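Uncharacterized hypothetical protein (Bacteroides uniformis, PDB 4EIU) is of unknown function but combines a DUF3823 N-terminal domain of the transthyretin clan with what is probably a second, mainly beta domain. Local coordinates at residues D28-E32 / V175-A179; T163-F168 / R236-Y240; R183-I188 / I205-V211. All blocks are in the same frame, centred on the assembly; numbering follows the deposited sequence.

Contact 1: residues D28-E32 / V175-A179; sequences DQGSE and VGYRA
Asp28 and Arg178 approach each other with CG anti to the backbone N in both (chi1 -172° and -171°). This sets the Asp28 carboxylate against the backbone of 176-179. It also sends the Arg178 chain, extended from CG to NE, past Gly30 to the carbonyl of Gln29. Arg178 N gives its hydrogen to Asp28 OD2 at 2.9 Å. The donor comes from the syn side, 24° out of the carboxylate plane. A water links Asp28 OD1 to Ala179 N, so the second oxygen also reaches the 175-179 backbone. In the other direction, Arg178 NH1 bonds Gln29 O at 3.0 Å, with the oxygen in the guanidinium plane. Gln29 is the centre of an inverse gamma turn. Gly176 packs its CA against Asp28 OD1 at 3.6 Å, and a CB there would clash with that oxygen. Glu32 bends at chi2 and brings OE1 to the edge of the Tyr177 ring, 3.5 Å from CD2. The contact joins a loop of the DUF3823 N-terminal domain to the loop between strands 162-170 and 186-189. Tyr240 OH, from strand 239-247, bonds Tyr177 N beside it. Asp28 OD2 and Arg178 NE stay 6.5 Å apart. The two charged side chains therefore each hold the backbone of the facing loop, and their opposite charges probably add only a weak, longer-range attraction.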
ATOM      1  N   ASP A  28       4.316   3.165  -1.643  1.00 39.74           N
ATOM      2  CA  ASP A  28       4.965   4.476  -1.684  1.00 44.03           C
ATOM      3  C   ASP A  28       5.848   4.498  -0.448  1.00 38.42           C
ATOM      4  O   ASP A  28       5.374   4.123   0.626  1.00 35.89           O
ATOM      5  CB  ASP A  28       3.902   5.562  -1.573  1.00 41.22           C
ATOM      6  CG  ASP A  28       4.454   6.966  -1.800  1.00 46.34           C
ATOM      7  OD1 ASP A  28       5.202   7.176  -2.806  1.00 46.43           O
ATOM      8  OD2 ASP A  28       4.101   7.846  -0.975  1.00 47.23           O
ATOM      9  N   GLN A  29       7.122   4.884  -0.580  1.00 40.11           N
ATOM     10  CA  GLN A  29       7.997   4.905   0.594  1.00 38.43           C
ATOM     11  C   GLN A  29       7.726   6.206   1.391  1.00 44.58           C
ATOM     12  O   GLN A  29       8.467   7.156   1.304  1.00 44.46           O
ATOM     13  CB  GLN A  29       9.480   4.778   0.209  1.00 38.03           C
ATOM     14  CG  GLN A  29      10.354   4.406   1.425  1.00 40.90           C
ATOM     15  CD  GLN A  29      11.761   3.965   1.042  1.00 42.10           C
ATOM     16  OE1 GLN A  29      12.409   4.588   0.224  1.00 40.03           O
ATOM     17  NE2 GLN A  29      12.255   2.902   1.676  1.00 36.16           N
ATOM     18  N   GLY A  30       6.596   6.252   2.065  1.00 43.47           N
ATOM     19  CA  GLY A  30       6.218   7.316   3.018  1.00 41.98           C
ATOM     20  C   GLY A  30       5.490   6.632   4.155  1.00 43.67           C
ATOM     21  O   GLY A  30       5.229   5.399   4.094  1.00 37.22           O
ATOM     22  N   SER A  31       5.093   7.437   5.131  1.00 40.77           N
ATOM     23  CA  SER A  31       4.409   6.949   6.341  0.50 41.06           C
ATOM     24  C   SER A  31       3.127   6.211   6.031  1.00 39.07           C
ATOM     25  O   SER A  31       2.676   5.410   6.836  1.00 41.01           O
ATOM     26  CB  SER A  31       4.076   8.120   7.296  0.50 44.01           C
ATOM     27  OG  SER A  31       5.241   8.831   7.683  0.50 39.24           O
ATOM     28  N   GLU A  32       2.530   6.504   4.862  1.00 40.43           N
ATOM     29  CA  GLU A  32       1.263   5.870   4.431  1.00 41.87           C
ATOM     30  C   GLU A  32       1.476   4.597   3.573  1.00 39.96           C
ATOM     31  O   GLU A  32       0.535   4.056   2.965  1.00 37.03           O
ATOM     32  CB  GLU A  32       0.382   6.859   3.687  1.00 43.32           C
ATOM     33  CG  GLU A  32       0.197   8.178   4.437  1.00 44.88           C
ATOM     34  CD  GLU A  32       1.352   9.171   4.254  1.00 49.60           C
ATOM     35  OE1 GLU A  32       2.284   8.954   3.432  1.00 47.53           O
ATOM     36  OE2 GLU A  32       1.329  10.178   4.982  1.00 54.13           O
ATOM     37  N   VAL A 175       7.107   8.701  -8.245  1.00 51.32           N
ATOM     38  CA  VAL A 175       5.708   9.164  -8.216  1.00 52.48           C
ATOM     39  C   VAL A 175       4.827   8.286  -7.298  1.00 55.39           C
ATOM     40  O   VAL A 175       4.832   7.047  -7.365  1.00 50.02           O
ATOM     41  CB  VAL A 175       5.101   9.251  -9.644  1.00 52.76           C
ATOM     42  CG1 VAL A 175       5.241   7.931 -10.402  1.00 51.34           C
ATOM     43  CG2 VAL A 175       3.644   9.722  -9.607  1.00 55.03           C
ATOM     44  N   GLY A 176       4.104   8.981  -6.430  1.00 51.05           N
ATOM     45  CA  GLY A 176       3.132   8.404  -5.527  1.00 50.76           C
ATOM     46  C   GLY A 176       2.699   9.512  -4.603  1.00 52.64           C
ATOM     47  O   GLY A 176       2.975  10.694  -4.863  1.00 57.12           O
ATOM     48  N   TYR A 177       2.041   9.158  -3.507  1.00 47.89           N
ATOM     49  CA  TYR A 177       1.580  10.207  -2.604  1.00 49.01           C
ATOM     50  C   TYR A 177       2.695  11.151  -2.148  1.00 53.29           C
ATOM     51  O   TYR A 177       2.544  12.362  -2.224  1.00 52.88           O
ATOM     52  CB  TYR A 177       0.920   9.598  -1.397  1.00 48.28           C
ATOM     53  CG  TYR A 177       0.361  10.617  -0.484  1.00 49.77           C
ATOM     54  CD1 TYR A 177      -0.713  11.425  -0.893  1.00 52.34           C
ATOM     55  CD2 TYR A 177       0.893  10.804   0.787  1.00 51.97           C
ATOM     56  CE1 TYR A 177      -1.256  12.363  -0.036  1.00 55.93           C
ATOM     57  CE2 TYR A 177       0.372  11.767   1.642  1.00 59.64           C
ATOM     58  CZ  TYR A 177      -0.720  12.515   1.221  1.00 59.16           C
ATOM     59  OH  TYR A 177      -1.248  13.424   2.061  1.00 58.67           O
ATOM     60  N   ARG A 178       3.808  10.606  -1.666  1.00 50.69           N
ATOM     61  CA  ARG A 178       4.850  11.455  -1.106  1.00 58.03           C
ATOM     62  C   ARG A 178       5.418  12.464  -2.139  1.00 60.27           C
ATOM     63  O   ARG A 178       5.623  13.647  -1.823  1.00 59.13           O
ATOM     64  CB  ARG A 178       5.938  10.581  -0.488  1.00 55.53           C
ATOM     65  CG  ARG A 178       6.970  11.350   0.311  1.00 66.73           C
ATOM     66  CD  ARG A 178       7.954  10.412   0.992  1.00 72.09           C
ATOM     67  NE  ARG A 178       9.130  11.156   1.443  1.00 85.42           N
ATOM     68  CZ  ARG A 178      10.213  10.617   2.013  1.00103.29           C
ATOM     69  NH1 ARG A 178      10.318   9.300   2.223  1.00 89.12           N
ATOM     70  NH2 ARG A 178      11.214  11.408   2.377  1.00 90.00           N
ATOM     71  N   ALA A 179       5.618  12.007  -3.371  1.00 55.71           N
ATOM     72  CA  ALA A 179       6.249  12.785  -4.420  1.00 59.68           C
ATOM     73  C   ALA A 179       5.229  13.478  -5.339  1.00 62.51           C
ATOM     74  O   ALA A 179       5.594  14.030  -6.362  1.00 61.88           O
ATOM     75  CB  ALA A 179       7.202  11.890  -5.228  1.00 58.86           C
TER
HETATM   76  O   HOH W   1       6.085   9.334  -3.767  1.00 48.28           O

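Contact 2: residues T163-F168 / R236-Y240; sequences TDIQFF and RRWNY
Trp238 meets Asp164 through its indole N-H: NE1 to OD2 is 2.8 Å and nearly straight, at 175°. The carboxylate oxygen lies in the indole plane and uses its syn lone pair. At one end of the contact, Arg236 NH1 donates to Thr163 OG1 at 2.8 Å. At the other, the edge of Phe168 points at a face of Trp238 in a T-shaped stack, with the Phe168 and six-membered ring centroids 5.6 Å apart and the planes at 85°. Phe168 CE2 also touches Tyr240 CE1 at 3.7 Å, rim to rim, completing an aromatic cluster. The segments lie on strand 162-170 and at the start of strand 239-247, which belong to one antiparallel sheet with strand 216-225 between them. The side chains thus meet across that middle strand. Asp164 is set by chi1 of 58°, its CG between the backbone N and the carbonyl carbon. Gln166 NE2 gives Asp164 OD2 a second bond, 2.7 Å, from above the carboxylate plane. Thr163 OG1 donates to Asp164 OD1 at 2.7 Å, and a water joins that oxygen to Arg236 NH2. Further out, Arg224 NE forms a salt bridge with Asp164 OD1, while Arg236 NH1 also bonds Ile225 O. With an alanine at Asp164, Trp238 NE1 and Gln166 NE2 would probably lose their shared acceptor and Arg224 its charge partner.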
ATOM      1  N   THR A 163     -13.266   4.496  -1.757  1.00 45.62           N
ATOM      2  CA  THR A 163     -13.549   5.910  -1.442  1.00 45.41           C
ATOM      3  C   THR A 163     -13.009   6.860  -2.497  1.00 49.88           C
ATOM      4  O   THR A 163     -13.519   7.967  -2.646  1.00 56.25           O
ATOM      5  CB  THR A 163     -12.994   6.301  -0.037  1.00 49.47           C
ATOM      6  OG1 THR A 163     -11.558   6.141   0.004  1.00 46.18           O
ATOM      7  CG2 THR A 163     -13.621   5.400   1.078  1.00 50.01           C
ATOM      8  N   ASP A 164     -11.964   6.461  -3.222  1.00 51.50           N
ATOM      9  CA  ASP A 164     -11.335   7.367  -4.183  1.00 50.99           C
ATOM     10  C   ASP A 164     -10.354   6.674  -5.104  1.00 58.69           C
ATOM     11  O   ASP A 164      -9.868   5.603  -4.770  1.00 53.08           O
ATOM     12  CB  ASP A 164     -10.629   8.549  -3.474  1.00 50.18           C
ATOM     13  CG  ASP A 164      -9.551   8.110  -2.487  1.00 52.96           C
ATOM     14  OD1 ASP A 164      -9.902   7.838  -1.330  1.00 51.94           O
ATOM     15  OD2 ASP A 164      -8.357   8.100  -2.864  1.00 51.60           O
ATOM     16  N   ILE A 165     -10.106   7.298  -6.265  1.00 56.58           N
ATOM     17  CA  ILE A 165      -8.986   6.982  -7.135  1.00 56.01           C
ATOM     18  C   ILE A 165      -8.101   8.216  -7.219  1.00 63.67           C
ATOM     19  O   ILE A 165      -8.593   9.335  -7.342  1.00 60.41           O
ATOM     20  CB  ILE A 165      -9.409   6.625  -8.571  1.00 65.56           C
ATOM     21  CG1 ILE A 165     -10.086   5.252  -8.598  1.00 60.26           C
ATOM     22  CG2 ILE A 165      -8.190   6.643  -9.513  1.00 58.72           C
ATOM     23  CD1 ILE A 165     -10.823   4.944  -9.893  1.00 60.67           C
ATOM     24  N   GLN A 166      -6.790   8.011  -7.177  1.00 56.97           N
ATOM     25  CA  GLN A 166      -5.840   9.116  -7.342  1.00 64.43           C
ATOM     26  C   GLN A 166      -5.090   8.891  -8.623  1.00 63.65           C
ATOM     27  O   GLN A 166      -4.774   7.739  -8.952  1.00 56.34           O
ATOM     28  CB  GLN A 166      -4.829   9.137  -6.189  1.00 59.42           C
ATOM     29  CG  GLN A 166      -5.461   9.212  -4.807  1.00 55.39           C
ATOM     30  CD  GLN A 166      -6.211  10.497  -4.596  1.00 62.33           C
ATOM     31  OE1 GLN A 166      -5.705  11.572  -4.936  1.00 57.56           O
ATOM     32  NE2 GLN A 166      -7.421  10.409  -4.027  1.00 55.08           N
ATOM     33  N   PHE A 167      -4.803   9.992  -9.326  1.00 60.87           N
ATOM     34  CA  PHE A 167      -3.908  10.010 -10.458  1.00 59.38           C
ATOM     35  C   PHE A 167      -2.752  10.930 -10.065  1.00 61.05           C
ATOM     36  O   PHE A 167      -2.852  12.152 -10.152  1.00 63.21           O
ATOM     37  CB  PHE A 167      -4.680  10.484 -11.684  1.00 67.57           C
ATOM     38  CG  PHE A 167      -3.928  10.416 -12.975  1.00 71.40           C
ATOM     39  CD1 PHE A 167      -3.267   9.272 -13.368  1.00 69.36           C
ATOM     40  CD2 PHE A 167      -3.953  11.501 -13.849  1.00 73.87           C
ATOM     41  CE1 PHE A 167      -2.620   9.215 -14.589  1.00 69.04           C
ATOM     42  CE2 PHE A 167      -3.306  11.446 -15.064  1.00 74.68           C
ATOM     43  CZ  PHE A 167      -2.626  10.304 -15.429  1.00 75.66           C
ATOM     44  N   PHE A 168      -1.692  10.317  -9.528  1.00 57.80           N
ATOM     45  CA  PHE A 168      -0.526  11.040  -9.067  1.00 60.85           C
ATOM     46  C   PHE A 168       0.354  11.358 -10.270  1.00 62.44           C
ATOM     47  O   PHE A 168       0.604  10.504 -11.118  1.00 59.33           O
ATOM     48  CB  PHE A 168       0.267  10.238  -8.034  1.00 59.44           C
ATOM     49  CG  PHE A 168      -0.452  10.033  -6.722  1.00 58.14           C
ATOM     50  CD1 PHE A 168      -0.830  11.117  -5.936  1.00 57.40           C
ATOM     51  CD2 PHE A 168      -0.699   8.748  -6.240  1.00 52.93           C
ATOM     52  CE1 PHE A 168      -1.467  10.920  -4.711  1.00 57.79           C
ATOM     53  CE2 PHE A 168      -1.343   8.544  -5.023  1.00 51.00           C
ATOM     54  CZ  PHE A 168      -1.710   9.625  -4.248  1.00 56.12           C
ATOM     55  N   ARG A 236      -5.787   5.538   6.035  1.00 39.84           N
ATOM     56  CA  ARG A 236      -6.351   4.645   5.038  1.00 41.01           C
ATOM     57  C   ARG A 236      -5.402   4.593   3.849  1.00 39.58           C
ATOM     58  O   ARG A 236      -5.240   5.561   3.124  1.00 38.01           O
ATOM     59  CB  ARG A 236      -7.756   5.091   4.642  1.00 40.32           C
ATOM     60  CG  ARG A 236      -8.684   5.223   5.842  1.00 44.63           C
ATOM     61  CD  ARG A 236     -10.134   5.495   5.447  1.00 40.41           C
ATOM     62  NE  ARG A 236     -10.322   6.802   4.785  1.00 41.77           N
ATOM     63  CZ  ARG A 236     -10.487   6.994   3.465  1.00 44.92           C
ATOM     64  NH1 ARG A 236     -10.482   6.005   2.566  1.00 50.10           N
ATOM     65  NH2 ARG A 236     -10.634   8.218   3.023  1.00 48.58           N
ATOM     66  N   ARG A 237      -4.754   3.446   3.684  1.00 39.21           N
ATOM     67  CA  ARG A 237      -3.609   3.319   2.785  1.00 41.34           C
ATOM     68  C   ARG A 237      -4.053   2.890   1.383  1.00 41.00           C
ATOM     69  O   ARG A 237      -4.922   2.029   1.234  1.00 36.99           O
ATOM     70  CB  ARG A 237      -2.623   2.315   3.324  1.00 35.25           C
ATOM     71  CG  ARG A 237      -2.132   2.620   4.741  1.00 34.35           C
ATOM     72  CD  ARG A 237      -1.047   1.642   5.266  1.00 37.35           C
ATOM     73  NE  ARG A 237      -0.862   2.036   6.644  1.00 35.68           N
ATOM     74  CZ  ARG A 237       0.100   2.760   7.136  1.00 40.13           C
ATOM     75  NH1 ARG A 237       1.194   3.060   6.411  1.00 38.44           N
ATOM     76  NH2 ARG A 237      -0.039   3.161   8.395  1.00 37.92           N
ATOM     77  N   TRP A 238      -3.475   3.540   0.377  1.00 38.32           N
ATOM     78  CA  TRP A 238      -3.659   3.161  -1.033  1.00 38.93           C
ATOM     79  C   TRP A 238      -2.959   1.921  -1.469  1.00 38.62           C
ATOM     80  O   TRP A 238      -1.776   1.652  -1.131  1.00 37.29           O
ATOM     81  CB  TRP A 238      -3.234   4.310  -1.956  1.00 40.14           C
ATOM     82  CG  TRP A 238      -4.102   5.535  -1.895  1.00 39.55           C
ATOM     83  CD1 TRP A 238      -5.399   5.701  -2.375  1.00 42.88           C
ATOM     84  CD2 TRP A 238      -3.759   6.823  -1.302  1.00 42.37           C
ATOM     85  NE1 TRP A 238      -5.842   6.969  -2.152  1.00 44.25           N
ATOM     86  CE2 TRP A 238      -4.910   7.694  -1.525  1.00 46.34           C
ATOM     87  CE3 TRP A 238      -2.612   7.350  -0.705  1.00 47.56           C
ATOM     88  CZ2 TRP A 238      -4.926   9.000  -1.095  1.00 45.69           C
ATOM     89  CZ3 TRP A 238      -2.647   8.676  -0.264  1.00 49.31           C
ATOM     90  CH2 TRP A 238      -3.775   9.469  -0.446  1.00 55.12           C
ATOM     91  N   ASN A 239      -3.669   1.184  -2.326  1.00 39.69           N
ATOM     92  CA  ASN A 239      -3.030   0.287  -3.292  1.00 42.05           C
ATOM     93  C   ASN A 239      -2.688   1.035  -4.577  1.00 43.84           C
ATOM     94  O   ASN A 239      -3.359   1.998  -4.939  1.00 43.62           O
ATOM     95  CB  ASN A 239      -3.894  -0.930  -3.595  1.00 42.27           C
ATOM     96  CG  ASN A 239      -4.055  -1.824  -2.371  1.00 39.25           C
ATOM     97  OD1 ASN A 239      -5.126  -1.853  -1.779  1.00 40.30           O
ATOM     98  ND2 ASN A 239      -2.996  -2.518  -1.983  1.00 39.89           N
ATOM     99  N   TYR A 240      -1.613   0.592  -5.231  1.00 43.46           N
ATOM    100  CA  TYR A 240      -0.988   1.343  -6.295  1.00 44.39           C
ATOM    101  C   TYR A 240      -0.763   0.516  -7.540  1.00 46.37           C
ATOM    102  O   TYR A 240      -0.474  -0.677  -7.454  1.00 46.53           O
ATOM    103  CB  TYR A 240       0.408   1.825  -5.845  1.00 42.26           C
ATOM    104  CG  TYR A 240       0.467   3.083  -4.988  1.00 40.20           C
ATOM    105  CD1 TYR A 240       0.621   4.328  -5.577  1.00 43.08           C
ATOM    106  CD2 TYR A 240       0.474   3.014  -3.595  1.00 37.71           C
ATOM    107  CE1 TYR A 240       0.717   5.479  -4.813  1.00 44.32           C
ATOM    108  CE2 TYR A 240       0.549   4.163  -2.834  1.00 40.51           C
ATOM    109  CZ  TYR A 240       0.728   5.397  -3.466  1.00 40.29           C
ATOM    110  OH  TYR A 240       0.842   6.549  -2.697  1.00 44.10           O
TER
HETATM  111  O   HOH W   2     -11.065   9.281   0.290  1.00 54.59           O

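Contact 3: residues R183-I188 / I205-V211; sequences RWSSSI and IQSNGNV
Trp184 and Asn208 carry the backbone link between these antiparallel segments: Asn208 N donates to Trp184 O at 2.9 Å. Two side chains add hydrogen bonds of their own. Asn208 ND2 reaches Ser185 O at 2.8 Å, close to its own amide plane. Ser186 OG donates to Gln206 O at 2.6 Å, coming from above the carbonyl plane. Its chi1 of 72° sets the hydroxyl between the backbone N and the carbonyl carbon, on the side of the facing segment. A water bridges Asn208 ND2 and Ser187 N. A weaker C-H...O contact runs from Trp184 CA to Asn208 O at 3.4 Å.

Val211 and Arg183 CB lie on opposite faces of the indole. Val211 CG2 is 3.4 Å from the centroid of the Trp184 five-membered ring, almost on the ring normal, a CH-pi contact made doubtful by a second modelled conformer. Tyr171 is an edge-to-face neighbour. Gly209 CA sits at the ring edge, 3.8 Å from Trp184 CD1. A CB on Gly209 would clash there.

Apolar side chains also meet further along. Those of Ile188 and Ile205 run past each other in opposite directions, Ile188 CG1 3.9 Å from Ile205 CD1.

Strands 186-189 and 202-206 are outermost in two different sheets, consistent with the two edges of a beta-sandwich resembling the fibronectin type III fold. One of the three direct hydrogen bonds joins backbone to backbone; the Asn208 amide and the Ser186 hydroxyl supply the others, and the buried Trp184 packs where the segments come closest.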
ATOM      1  N   ARG A 183       0.166  20.412  -8.712  1.00 82.23           N
ATOM      2  CA  ARG A 183      -0.308  21.179  -9.876  1.00 85.28           C
ATOM      3  C   ARG A 183      -1.115  20.293 -10.834  1.00 80.56           C
ATOM      4  O   ARG A 183      -2.061  20.751 -11.504  1.00 81.54           O
ATOM      5  CB  ARG A 183       0.880  21.773 -10.649  1.00 89.78           C
ATOM      6  CG  ARG A 183       1.730  22.768  -9.871  1.00 88.80           C
ATOM      7  CD  ARG A 183       2.937  23.240 -10.685  1.00 94.65           C
ATOM      8  NE  ARG A 183       4.000  22.227 -10.707  1.00 87.10           N
ATOM      9  CZ  ARG A 183       5.284  22.478 -10.970  1.00 89.14           C
ATOM     10  NH1 ARG A 183       5.715  23.716 -11.229  1.00 87.15           N
ATOM     11  NH2 ARG A 183       6.162  21.481 -10.959  1.00 84.49           N
ATOM     12  N   TRP A 184      -0.708  19.028 -10.920  1.00 75.06           N
ATOM     13  CA  TRP A 184      -1.175  18.124 -11.971  1.00 76.99           C
ATOM     14  C   TRP A 184      -1.812  16.857 -11.459  1.00 74.55           C
ATOM     15  O   TRP A 184      -2.586  16.226 -12.178  1.00 84.60           O
ATOM     16  CB  TRP A 184      -0.007  17.771 -12.889  1.00 76.27           C
ATOM     17  CG  TRP A 184       0.722  18.984 -13.415  1.00 85.48           C
ATOM     18  CD1 TRP A 184       0.178  20.078 -14.080  1.00 91.36           C
ATOM     19  CD2 TRP A 184       2.172  19.251 -13.349  1.00 85.15           C
ATOM     20  NE1 TRP A 184       1.161  20.986 -14.413  1.00 91.37           N
ATOM     21  CE2 TRP A 184       2.379  20.548 -14.002  1.00 92.41           C
ATOM     22  CE3 TRP A 184       3.273  18.570 -12.826  1.00 84.01           C
ATOM     23  CZ2 TRP A 184       3.643  21.120 -14.124  1.00 97.37           C
ATOM     24  CZ3 TRP A 184       4.542  19.148 -12.956  1.00 91.27           C
ATOM     25  CH2 TRP A 184       4.722  20.399 -13.592  1.00 89.75           C
ATOM     26  N   SER A 185      -1.481  16.464 -10.242  1.00 70.85           N
ATOM     27  CA  SER A 185      -2.130  15.305  -9.625  1.00 70.34           C
ATOM     28  C   SER A 185      -3.649  15.558  -9.533  1.00 75.87           C
ATOM     29  O   SER A 185      -4.099  16.709  -9.410  1.00 76.92           O
ATOM     30  CB  SER A 185      -1.526  15.011  -8.252  1.00 66.39           C
ATOM     31  OG  SER A 185      -0.165  14.618  -8.388  1.00 64.44           O
ATOM     32  N   SER A 186      -4.430  14.488  -9.650  1.00 69.31           N
ATOM     33  CA  SER A 186      -5.869  14.599  -9.642  1.00 67.85           C
ATOM     34  C   SER A 186      -6.472  13.453  -8.872  1.00 65.08           C
ATOM     35  O   SER A 186      -5.767  12.544  -8.419  1.00 62.69           O
ATOM     36  CB  SER A 186      -6.431  14.649 -11.068  1.00 74.94           C
ATOM     37  OG  SER A 186      -6.349  13.397 -11.742  1.00 74.25           O
ATOM     38  N   SER A 187      -7.785  13.505  -8.708  1.00 63.17           N
ATOM     39  CA  SER A 187      -8.478  12.424  -8.052  1.00 67.90           C
ATOM     40  C   SER A 187      -9.969  12.401  -8.360  1.00 65.45           C
ATOM     41  O   SER A 187     -10.510  13.360  -8.927  1.00 69.75           O
ATOM     42  CB  SER A 187      -8.185  12.472  -6.547  1.00 69.34           C
ATOM     43  OG  SER A 187      -8.745  13.601  -5.930  1.00 73.39           O
ATOM     44  N   ILE A 188     -10.610  11.268  -8.080  1.00 62.86           N
ATOM     45  CA  ILE A 188     -12.061  11.167  -8.105  1.00 64.81           C
ATOM     46  C   ILE A 188     -12.449  10.574  -6.770  1.00 64.11           C
ATOM     47  O   ILE A 188     -11.877   9.554  -6.376  1.00 59.58           O
ATOM     48  CB  ILE A 188     -12.601  10.243  -9.217  1.00 69.96           C
ATOM     49  CG1 ILE A 188     -12.045  10.632 -10.600  1.00 78.58           C
ATOM     50  CG2 ILE A 188     -14.125  10.335  -9.261  1.00 67.41           C
ATOM     51  CD1 ILE A 188     -12.182   9.534 -11.638  1.00 71.51           C
ATOM     52  N   ILE A 205      -9.593   9.042 -15.943  1.00 79.99           N
ATOM     53  CA  ILE A 205      -9.142  10.120 -15.076  1.00 80.04           C
ATOM     54  C   ILE A 205      -8.163  11.045 -15.829  1.00 85.32           C
ATOM     55  O   ILE A 205      -7.471  10.597 -16.745  1.00 79.54           O
ATOM     56  CB  ILE A 205      -8.552   9.549 -13.782  1.00 71.35           C
ATOM     57  CG1 ILE A 205      -8.273  10.671 -12.774  1.00 74.07           C
ATOM     58  CG2 ILE A 205      -7.326   8.687 -14.073  1.00 63.07           C
ATOM     59  CD1 ILE A 205      -8.202  10.188 -11.346  1.00 65.40           C
ATOM     60  N   GLN A 206      -8.144  12.322 -15.427  1.00 81.14           N
ATOM     61  CA  GLN A 206      -7.419  13.393 -16.092  1.00 87.27           C
ATOM     62  C   GLN A 206      -6.597  14.198 -15.114  1.00 80.97           C
ATOM     63  O   GLN A 206      -7.074  14.518 -14.016  1.00 85.43           O
ATOM     64  CB  GLN A 206      -8.409  14.360 -16.747  1.00 93.41           C
ATOM     65  CG  GLN A 206      -8.511  14.214 -18.242  1.00 98.76           C
ATOM     66  CD  GLN A 206      -9.268  15.367 -18.866  1.00105.41           C
ATOM     67  OE1 GLN A 206     -10.444  15.255 -19.119  1.00100.86           O
ATOM     68  NE2 GLN A 206      -8.593  16.488 -19.081  1.00104.75           N
ATOM     69  N   SER A 207      -5.382  14.557 -15.533  1.00 83.47           N
ATOM     70  CA  SER A 207      -4.527  15.449 -14.751  1.00 85.65           C
ATOM     71  C   SER A 207      -5.183  16.831 -14.622  1.00 84.36           C
ATOM     72  O   SER A 207      -6.106  17.160 -15.353  1.00 91.38           O
ATOM     73  CB  SER A 207      -3.128  15.579 -15.392  1.00 84.46           C
ATOM     74  OG  SER A 207      -3.142  16.373 -16.579  1.00102.77           O
ATOM     75  N   ASN A 208      -4.737  17.588 -13.622  1.00 87.91           N
ATOM     76  CA  ASN A 208      -5.080  18.992 -13.479  1.00 92.50           C
ATOM     77  C   ASN A 208      -3.968  19.799 -14.126  1.00 96.28           C
ATOM     78  O   ASN A 208      -2.972  19.222 -14.643  1.00 87.66           O
ATOM     79  CB  ASN A 208      -5.203  19.377 -12.000  1.00 88.72           C
ATOM     80  CG  ASN A 208      -6.494  18.898 -11.381  1.00 93.99           C
ATOM     81  OD1 ASN A 208      -7.573  19.214 -11.862  1.00 94.74           O
ATOM     82  ND2 ASN A 208      -6.389  18.132 -10.309  1.00 85.67           N
ATOM     83  N   GLY A 209      -4.142  21.129 -14.108  1.00111.40           N
ATOM     84  CA  GLY A 209      -3.097  22.022 -14.556  1.00111.08           C
ATOM     85  C   GLY A 209      -2.759  21.608 -16.074  1.00110.73           C
ATOM     86  O   GLY A 209      -3.579  20.943 -16.821  1.00113.56           O
ATOM     87  N   ASN A 210      -1.523  22.077 -16.424  1.00116.14           N
ATOM     88  CA  ASN A 210      -0.955  21.853 -17.750  1.00119.44           C
ATOM     89  C   ASN A 210       0.535  21.669 -17.601  1.00113.01           C
ATOM     90  O   ASN A 210       1.239  22.587 -17.170  1.00128.14           O
ATOM     91  CB  ASN A 210      -1.249  23.040 -18.661  1.00117.86           C
ATOM     92  CG  ASN A 210      -2.746  23.235 -18.848  1.00121.24           C
ATOM     93  OD1 ASN A 210      -3.289  24.173 -18.114  1.00135.33           O
ATOM     94  ND2 ASN A 210      -3.356  22.158 -19.608  1.00124.11           N
ATOM     95  N   VAL A 211       1.022  20.465 -17.911  0.50107.09           N
ATOM     96  CA  VAL A 211       2.456  20.193 -17.830  0.50101.43           C
ATOM     97  C   VAL A 211       3.101  20.757 -19.089  0.50101.38           C
ATOM     98  O   VAL A 211       2.599  20.515 -20.192  0.50 98.53           O
ATOM     99  CB  VAL A 211       2.769  18.686 -17.712  0.50 91.00           C
ATOM    100  CG1 VAL A 211       4.278  18.470 -17.521  0.50 85.26           C
ATOM    101  CG2 VAL A 211       1.975  18.072 -16.556  0.50 86.69           C
TER
HETATM  102  O   HOH W   3      -8.779  16.511  -9.146  1.00 61.60           O

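In the fold
From the N terminus, residues 28-32 lie in the loop between strands 10-18 and 35-40. Contact 1 joins them to 175-179 and closes a loop of 142 residues, from strand 35-40 to strand 162-170. Strand 162-170 enters contact 2 inside that loop, but its partner 236-240 follows much later, so contacts 1 and 2 cross. They also touch: Ser31 O probably bonds Arg237 NH1. Contact 2 closes 67 residues. Contact 3 closes 16, follows contact 1 and is nested within contact 2. Backbone bonding of Phe167 with Ser186 ties contacts 2 and 3 together. Contact 1 joins the DUF3823 region to a probable second domain, contact 2 spans one sheet, and contact 3 links it to the three-stranded sheet.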